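PDB 5C82: nourseothricin acetyltransferase, which probably acetylates the antibiotic nourseothricin, as an acyltransferase of the GNAT family, and so confers resistance to it. Local coordinates for residues A[138-142]-A[185-189]; A[19-23]-A[81-85]; A[26-30]-A[112-118]. The protein carries 1 engineered substitution. All coordinates share one frame; numbering follows the deposited sequence.

Contact 1 (A[138-142]-A[185-189]); sequences GAGHL and MSMPC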
loop_
_atom_site.group_PDB
_atom_site.type_symbol
_atom_site.label_atom_id
_atom_site.label_comp_id
_atom_site.label_asym_id
_atom_site.label_seq_id
_atom_site.Cartn_x
_atom_site.Cartn_y
_atom_site.Cartn_z
ATOM N N GLY A 138 16.912 -11.317 5.639
ATOM C CA GLY A 138 16.347 -11.438 6.976
ATOM C C GLY A 138 14.912 -10.931 7.048
ATOM O O GLY A 138 14.486 -10.419 8.089
ATOM N N ALA A 139 14.138 -11.091 5.941
ATOM C CA ALA A 139 12.736 -10.672 5.871
ATOM C C ALA A 139 11.861 -11.467 6.843
ATOM O O ALA A 139 12.141 -12.633 7.112
ATOM C CB ALA A 139 12.214 -10.833 4.449
ATOM N N GLY A 140 10.833 -10.825 7.387
ATOM C CA GLY A 140 9.881 -11.487 8.264
ATOM C C GLY A 140 8.701 -12.006 7.450
ATOM O O GLY A 140 8.005 -12.939 7.881
ATOM N N HIS A 141 8.459 -11.396 6.251
ATOM C CA HIS A 141 7.371 -11.804 5.361
ATOM C C HIS A 141 7.564 -11.380 3.890
ATOM O O HIS A 141 8.354 -10.493 3.558
ATOM C CB HIS A 141 5.982 -11.336 5.901
ATOM C CG HIS A 141 5.712 -9.860 5.767
ATOM N ND1 HIS A 141 6.183 -8.949 6.700
ATOM C CD2 HIS A 141 5.005 -9.195 4.820
ATOM C CE1 HIS A 141 5.739 -7.765 6.301
ATOM N NE2 HIS A 141 5.038 -7.862 5.164
ATOM N N LEU A 142 6.817 -12.045 3.013
ATOM C CA LEU A 142 6.742 -11.755 1.577
ATOM C C LEU A 142 5.384 -11.132 1.358
ATOM O O LEU A 142 4.424 -11.455 2.051
ATOM C CB LEU A 142 6.888 -13.018 0.737
ATOM C CG LEU A 142 8.323 -13.474 0.471
ATOM C CD1 LEU A 142 8.805 -14.359 1.586
ATOM C CD2 LEU A 142 8.412 -14.224 -0.874
HETATM N N MSE A 185 -1.669 -9.692 -0.427
HETATM C CA MSE A 185 -1.472 -11.028 0.147
HETATM C C MSE A 185 -0.086 -11.151 0.729
HETATM O O MSE A 185 0.877 -10.594 0.195
HETATM C CB MSE A 185 -1.753 -12.151 -0.879
HETATM C CG MSE A 185 -3.138 -12.049 -1.556
HETATM SE SE MSE A 185 -3.470 -13.488 -2.789
HETATM C CE MSE A 185 -3.834 -14.983 -1.450
ATOM N N SER A 186 0.020 -11.852 1.845
ATOM C CA SER A 186 1.309 -12.009 2.481
ATOM C C SER A 186 1.553 -13.437 2.921
ATOM O O SER A 186 0.617 -14.222 3.083
ATOM C CB SER A 186 1.470 -11.053 3.659
ATOM O OG SER A 186 0.552 -11.377 4.690
HETATM N N MSE A 187 2.831 -13.740 3.151
HETATM C CA MSE A 187 3.290 -15.023 3.643
HETATM C C MSE A 187 4.411 -14.759 4.623
HETATM O O MSE A 187 5.330 -14.039 4.231
HETATM C CB MSE A 187 3.849 -15.835 2.467
HETATM C CG MSE A 187 4.111 -17.232 2.796
HETATM SE SE MSE A 187 4.791 -18.123 1.236
HETATM C CE MSE A 187 6.658 -17.510 1.221
ATOM N N PRO A 188 4.434 -15.371 5.842
ATOM C CA PRO A 188 5.620 -15.222 6.704
ATOM C C PRO A 188 6.824 -15.887 6.019
ATOM O O PRO A 188 6.660 -16.886 5.305
ATOM C CB PRO A 188 5.236 -15.960 7.994
ATOM C CG PRO A 188 4.152 -16.878 7.625
ATOM C CD PRO A 188 3.441 -16.283 6.443
ATOM N N CYS A 189 8.012 -15.313 6.208
ATOM C CA CYS A 189 9.233 -15.804 5.580
ATOM C C CYS A 189 9.921 -16.864 6.475
ATOM O O CYS A 189 10.227 -16.562 7.618
ATOM C CB CYS A 189 10.157 -14.639 5.227
ATOM S SG CYS A 189 11.735 -15.132 4.497
#
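Leu142 and Met187, the latter a selenomethionine, face each other as an antiparallel hydrogen-bonded pair, with Leu142 N on Met187 O at 2.8 Å and Met187 N returning to Leu142 O at 3.0 Å. Their side chains leave the same face of the sheet and run side by side. With CG of Met187 trans to its own N (chi1 -169°), the chain bends at its last torsion (chi3 78°), and CE comes to rest 3.8 Å from Leu142 CD1. Leu142 CD1 also meets Cys189 CB at 3.9 Å, so CD1 is the bump that fills the hollow between the selenomethionine end and the cysteine. Thr131 of helix 122-137 and Phe162 touch Leu142 and Met187 as well, while Cys189 packs on Ala134 and Arg135 of that helix.

Just beyond the C-terminal end of strand 182-188, Cys189 CB settles 3.4 Å from Ala139 O, and Cys189 N makes a nearly straight bond to Gly140 O (2.9 Å), coming from above the carbonyl plane. Between these bonds, His141 and Pro188 form the non-hydrogen-bonded pair, CA to CA 4.1 Å; their side chains diverge. His141 CD2 comes within 4.2 Å of Ser186 CB, and NE2 of the same imidazole is hydrogen-bonded to Arg105.

Gly138 closes helix 122-137 with a Schellman motif, and the chain then turns into the strand. The pairing belongs to the mixed sheet of the GNAT fold, in which strand 141-147 runs parallel to 105-113 on one side and antiparallel to 182-188 on the other.

Contact 2 (A[19-23]-A[81-85]); sequences DAEAI and TFVAY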
loop_
_atom_site.group_PDB
_atom_site.type_symbol
_atom_site.label_atom_id
_atom_site.label_comp_id
_atom_site.label_asym_id
_atom_site.label_seq_id
_atom_site.Cartn_x
_atom_site.Cartn_y
_atom_site.Cartn_z
ATOM N N ASP A 19 18.137 -8.791 -20.903
ATOM C CA ASP A 19 16.850 -9.482 -20.709
ATOM C C ASP A 19 15.679 -8.502 -20.814
ATOM O O ASP A 19 14.541 -8.958 -20.904
ATOM C CB ASP A 19 16.776 -10.161 -19.321
ATOM C CG ASP A 19 17.704 -11.334 -19.088
ATOM O OD1 ASP A 19 17.833 -12.188 -20.002
ATOM O OD2 ASP A 19 18.238 -11.447 -17.969
ATOM N N ALA A 20 15.949 -7.171 -20.773
ATOM C CA ALA A 20 14.938 -6.109 -20.784
ATOM C C ALA A 20 13.859 -6.257 -21.857
ATOM O O ALA A 20 12.678 -6.142 -21.539
ATOM C CB ALA A 20 15.600 -4.740 -20.883
ATOM N N GLU A 21 14.252 -6.552 -23.101
ATOM C CA GLU A 21 13.311 -6.725 -24.210
ATOM C C GLU A 21 12.378 -7.913 -24.005
ATOM O O GLU A 21 11.173 -7.771 -24.218
ATOM C CB GLU A 21 14.042 -6.868 -25.552
ATOM C CG GLU A 21 14.515 -5.537 -26.111
ATOM C CD GLU A 21 14.767 -5.517 -27.606
ATOM O OE1 GLU A 21 15.475 -6.421 -28.109
ATOM O OE2 GLU A 21 14.276 -4.578 -28.271
ATOM N N ALA A 22 12.938 -9.086 -23.636
ATOM C CA ALA A 22 12.169 -10.308 -23.421
ATOM C C ALA A 22 11.190 -10.131 -22.249
ATOM O O ALA A 22 10.047 -10.565 -22.348
ATOM C CB ALA A 22 13.100 -11.491 -23.187
ATOM N N ILE A 23 11.615 -9.430 -21.192
ATOM C CA ILE A 23 10.796 -9.134 -20.004
ATOM C C ILE A 23 9.557 -8.310 -20.407
ATOM O O ILE A 23 8.425 -8.710 -20.094
ATOM C CB ILE A 23 11.653 -8.497 -18.869
ATOM C CG1 ILE A 23 12.624 -9.566 -18.279
ATOM C CG2 ILE A 23 10.766 -7.883 -17.766
ATOM C CD1 ILE A 23 13.755 -9.049 -17.399
ATOM N N THR A 81 15.689 -8.954 -9.815
ATOM C CA THR A 81 14.832 -9.604 -10.804
ATOM C C THR A 81 15.402 -10.987 -11.110
ATOM O O THR A 81 16.575 -11.107 -11.455
ATOM C CB THR A 81 14.691 -8.765 -12.104
ATOM O OG1 THR A 81 14.141 -7.490 -11.797
ATOM C CG2 THR A 81 13.823 -9.455 -13.177
ATOM N N PHE A 82 14.556 -12.021 -11.013
ATOM C CA PHE A 82 14.904 -13.388 -11.372
ATOM C C PHE A 82 14.144 -13.775 -12.628
ATOM O O PHE A 82 12.953 -13.489 -12.746
ATOM C CB PHE A 82 14.604 -14.372 -10.234
ATOM C CG PHE A 82 15.351 -14.069 -8.967
ATOM C CD1 PHE A 82 16.687 -14.434 -8.825
ATOM C CD2 PHE A 82 14.701 -13.500 -7.880
ATOM C CE1 PHE A 82 17.377 -14.165 -7.644
ATOM C CE2 PHE A 82 15.387 -13.228 -6.697
ATOM C CZ PHE A 82 16.717 -13.579 -6.576
ATOM N N VAL A 83 14.843 -14.404 -13.581
ATOM C CA VAL A 83 14.255 -14.833 -14.857
ATOM C C VAL A 83 14.294 -16.340 -14.948
ATOM O O VAL A 83 15.200 -16.960 -14.396
ATOM C CB VAL A 83 14.955 -14.177 -16.091
ATOM C CG1 VAL A 83 14.616 -12.689 -16.213
ATOM C CG2 VAL A 83 16.477 -14.413 -16.082
ATOM N N ALA A 84 13.354 -16.912 -15.682
ATOM C CA ALA A 84 13.259 -18.348 -15.976
ATOM C C ALA A 84 13.214 -18.512 -17.489
ATOM O O ALA A 84 12.360 -17.908 -18.142
ATOM C CB ALA A 84 11.998 -18.946 -15.360
ATOM N N TYR A 85 14.161 -19.267 -18.051
ATOM C CA TYR A 85 14.223 -19.517 -19.500
ATOM C C TYR A 85 13.947 -20.981 -19.811
ATOM O O TYR A 85 14.442 -21.869 -19.128
ATOM C CB TYR A 85 15.583 -19.090 -20.084
ATOM C CG TYR A 85 15.672 -17.609 -20.388
ATOM C CD1 TYR A 85 16.102 -16.704 -19.423
ATOM C CD2 TYR A 85 15.349 -17.116 -21.649
ATOM C CE1 TYR A 85 16.162 -15.339 -19.689
ATOM C CE2 TYR A 85 15.416 -15.749 -21.932
ATOM C CZ TYR A 85 15.821 -14.866 -20.947
ATOM O OH TYR A 85 15.889 -13.523 -21.220
#
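The ring of Tyr85 turns an edge to Asp19: OD1 lies near the ring plane and takes a hydrogen bond from Tyr85 OH at 2.7 Å. Seen from the carboxylate, the hydroxyl arrives from above its plane, about 43° out of it, and the two flat groups are inclined by 38°. Outside the two segments, Leu91 and Arg13 pack against the tyrosine. This is helix-on-sheet packing of the GNAT fold, with the short helix 20-25 laid against one face of the mixed sheet at strand 79-85, near its edge.

Thr81, Val83 and Tyr85 are the residues of the strand that meet the helix. Phe82 and Ala84 belong to the other face, where they pack on helix 122-137, so the strand is sandwiched between two helices.

The carboxylate of Asp19 is gripped at both oxygens. While OD1 holds the tyrosine, OD2 makes a salt bridge with Arg13 of strand 11-14 and accepts a hydrogen bond from Val16 N; the arginine would probably favour the ionised form. OD2 also passes Val83 CG2 at 3.9 Å. The same aspartate thus ties the N-terminal part of the helical segment to the strands, in a buried setting where its polar atoms are paired.

Apolar contact falls one turn on. Ile23 crosses Val83 at about a right angle, placing CD1 3.9 Å from Val83 CG1 and 4.2 Å from Thr81 CG2, and Leu91 packs beside both Ile23 and Val83. CG1 of this isoleucine stands opposite its carbonyl carbon (chi1 -70°), which carries CD1 down to the strand. Ala22 adds a methyl, its CB 4.0 Å from Tyr85 OH, and Ile23 N hydrogen-bonds to Asp19 O at 3.0 Å.

Contact 3 (A[26-30]-A[112-118]); sequences LDGSF and EVAPEHR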
loop_
_atom_site.group_PDB
_atom_site.type_symbol
_atom_site.label_atom_id
_atom_site.label_comp_id
_atom_site.label_asym_id
_atom_site.label_seq_id
_atom_site.Cartn_x
_atom_site.Cartn_y
_atom_site.Cartn_z
ATOM N N LEU A 26 7.091 -10.265 -22.814
ATOM C CA LEU A 26 6.384 -11.395 -22.220
ATOM C C LEU A 26 4.918 -11.036 -21.989
ATOM O O LEU A 26 4.592 -9.957 -21.488
ATOM C CB LEU A 26 7.076 -11.896 -20.939
ATOM C CG LEU A 26 6.513 -13.177 -20.284
ATOM C CD1 LEU A 26 7.634 -14.043 -19.738
ATOM C CD2 LEU A 26 5.528 -12.833 -19.181
ATOM N N ASP A 27 4.055 -11.956 -22.389
ATOM C CA ASP A 27 2.612 -11.839 -22.331
ATOM C C ASP A 27 2.039 -12.119 -20.932
ATOM O O ASP A 27 1.800 -13.271 -20.578
ATOM C CB ASP A 27 1.997 -12.780 -23.388
ATOM C CG ASP A 27 0.503 -12.634 -23.603
ATOM O OD1 ASP A 27 -0.032 -11.536 -23.324
ATOM O OD2 ASP A 27 -0.113 -13.583 -24.129
ATOM N N GLY A 28 1.757 -11.057 -20.191
ATOM C CA GLY A 28 1.150 -11.157 -18.870
ATOM C C GLY A 28 -0.369 -11.164 -18.887
ATOM O O GLY A 28 -1.002 -11.023 -17.835
ATOM N N SER A 29 -0.977 -11.329 -20.077
ATOM C CA SER A 29 -2.433 -11.307 -20.194
ATOM C C SER A 29 -3.015 -12.618 -19.741
ATOM O O SER A 29 -2.300 -13.614 -19.677
ATOM C CB SER A 29 -2.865 -10.985 -21.627
ATOM O OG SER A 29 -2.513 -12.060 -22.480
ATOM N N PHE A 30 -4.307 -12.614 -19.396
ATOM C CA PHE A 30 -5.027 -13.812 -18.938
ATOM C C PHE A 30 -6.522 -13.667 -19.228
ATOM O O PHE A 30 -7.037 -12.552 -19.329
ATOM C CB PHE A 30 -4.805 -14.038 -17.419
ATOM C CG PHE A 30 -5.326 -12.930 -16.532
ATOM C CD1 PHE A 30 -4.502 -11.877 -16.152
ATOM C CD2 PHE A 30 -6.622 -12.975 -16.023
ATOM C CE1 PHE A 30 -4.978 -10.862 -15.317
ATOM C CE2 PHE A 30 -7.088 -11.970 -15.163
ATOM C CZ PHE A 30 -6.275 -10.903 -14.856
ATOM N N GLU A 112 5.338 -12.643 -13.575
ATOM C CA GLU A 112 4.623 -13.015 -14.792
ATOM C C GLU A 112 5.200 -14.236 -15.452
ATOM O O GLU A 112 6.416 -14.403 -15.491
ATOM C CB GLU A 112 4.514 -11.833 -15.769
ATOM C CG GLU A 112 3.167 -11.126 -15.681
ATOM C CD GLU A 112 3.223 -9.614 -15.757
ATOM O OE1 GLU A 112 3.804 -9.080 -16.731
ATOM O OE2 GLU A 112 2.630 -8.962 -14.867
ATOM N N VAL A 113 4.318 -15.129 -15.905
ATOM C CA VAL A 113 4.663 -16.372 -16.567
ATOM C C VAL A 113 3.977 -16.352 -17.950
ATOM O O VAL A 113 2.814 -15.960 -18.031
ATOM C CB VAL A 113 4.279 -17.606 -15.687
ATOM C CG1 VAL A 113 4.545 -18.943 -16.399
ATOM C CG2 VAL A 113 5.010 -17.575 -14.353
ATOM N N ALA A 114 4.711 -16.723 -19.036
ATOM C CA ALA A 114 4.177 -16.777 -20.412
ATOM C C ALA A 114 3.025 -17.784 -20.422
ATOM O O ALA A 114 3.144 -18.805 -19.752
ATOM C CB ALA A 114 5.258 -17.170 -21.404
ATOM N N PRO A 115 1.874 -17.452 -21.063
ATOM C CA PRO A 115 0.669 -18.312 -20.964
ATOM C C PRO A 115 0.846 -19.797 -21.211
ATOM O O PRO A 115 0.190 -20.574 -20.522
ATOM C CB PRO A 115 -0.317 -17.700 -21.975
ATOM C CG PRO A 115 0.447 -16.651 -22.712
ATOM C CD PRO A 115 1.586 -16.235 -21.848
ATOM N N GLU A 116 1.745 -20.185 -22.139
ATOM C CA GLU A 116 2.063 -21.580 -22.491
ATOM C C GLU A 116 2.796 -22.297 -21.340
ATOM O O GLU A 116 2.752 -23.528 -21.243
ATOM C CB GLU A 116 2.966 -21.644 -23.745
ATOM C CG GLU A 116 2.801 -20.523 -24.765
ATOM C CD GLU A 116 3.648 -19.287 -24.522
ATOM O OE1 GLU A 116 4.894 -19.394 -24.575
ATOM O OE2 GLU A 116 3.060 -18.201 -24.314
ATOM N N HIS A 117 3.516 -21.519 -20.507
ATOM C CA HIS A 117 4.311 -22.024 -19.386
ATOM C C HIS A 117 3.532 -22.038 -18.089
ATOM O O HIS A 117 4.034 -22.528 -17.072
ATOM C CB HIS A 117 5.620 -21.229 -19.271
ATOM C CG HIS A 117 6.461 -21.343 -20.503
ATOM N ND1 HIS A 117 7.178 -22.499 -20.785
ATOM C CD2 HIS A 117 6.638 -20.462 -21.513
ATOM C CE1 HIS A 117 7.782 -22.273 -21.938
ATOM N NE2 HIS A 117 7.488 -21.061 -22.416
ATOM N N ARG A 118 2.288 -21.522 -18.121
ATOM C CA ARG A 118 1.439 -21.505 -16.932
ATOM C C ARG A 118 1.014 -22.923 -16.517
ATOM O O ARG A 118 0.651 -23.743 -17.364
ATOM C CB ARG A 118 0.262 -20.540 -17.100
ATOM C CG ARG A 118 0.722 -19.101 -16.936
ATOM C CD ARG A 118 -0.371 -18.095 -17.170
ATOM N NE ARG A 118 0.202 -16.895 -17.767
ATOM C CZ ARG A 118 -0.492 -15.880 -18.262
ATOM N NH1 ARG A 118 -1.821 -15.884 -18.209
ATOM N NH2 ARG A 118 0.135 -14.851 -18.814
#
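Arg118 reaches back from the turn after strand 105-113 to hold the backbone of Ser29. Its CB lies 3.4 Å from Pro115 O, and CG, trans to the carbonyl carbon (chi1 -76°), starts an arm that runs alongside the preceding turn, Arg118 CD lying 3.9 Å from Pro115 CA. There the chain bends at chi3, and from that point the guanidinium does the work. Arg118 NE donates to Val113 O at 2.8 Å, and Arg118 NH2 bonds the same oxygen at 3.0 Å, a side-on grip that keeps the arginine against its own strand end. The other edge turns outward: Arg118 NH1 meets Ser29 O at 2.7 Å and NH2 meets it at 2.9 Å, with Ser29 O lying close to the guanidinium plane, so one carbonyl is held end-on by two nitrogens. NH1 also brushes Phe30 CB, and Pro115 CA covers part of one face.

Arg118 opens the Arg-x-x-Gly-x-Gly signature of the GNAT family, in which the loop leading into the following helix wraps the coenzyme A pyrophosphate in relatives; the loop here is consistent with that role. A tartrate, probably from the crystallisation liquor, lies close to the Val113 side chain.

Nearer the helix end, Leu26 directs CD2 onto Glu112 CB at 3.7 Å, the two side chains crossing at a slant, and its CD1 faces Ala114. Leu91 and Phe94 of strand 91-100 pack on this leucine. Gly28 lies against the aliphatic part of Glu112, with its CA over CG. Across the turn, Asp27 and Pro115 meet at about a right angle, OD2 standing 3.4 Å from Pro115 CG. The other oxygen of this carboxylate, OD1, takes the hydroxyl of Ser29 from above its plane.

From the N terminus, the chain first supplies segment 19-23 of contact 2 and then, almost directly, segment 26-30 of contact 3. It runs through strands to 81-85, where contact 2 closes, and on to 112-118, where contact 3 closes; the two loops therefore cross. Contact 1 opens only afterwards, at 138-142, and closes near the C terminus at 185-189. Contacts 2 and 3, centres about 13 Å apart, tie the region of helix 20-25 to strands 79-85 and 105-113, whereas contact 1 joins strands 141-147 and 182-188 of the same sheet, its centre about 25 Å from that of contact 3 across the molecule.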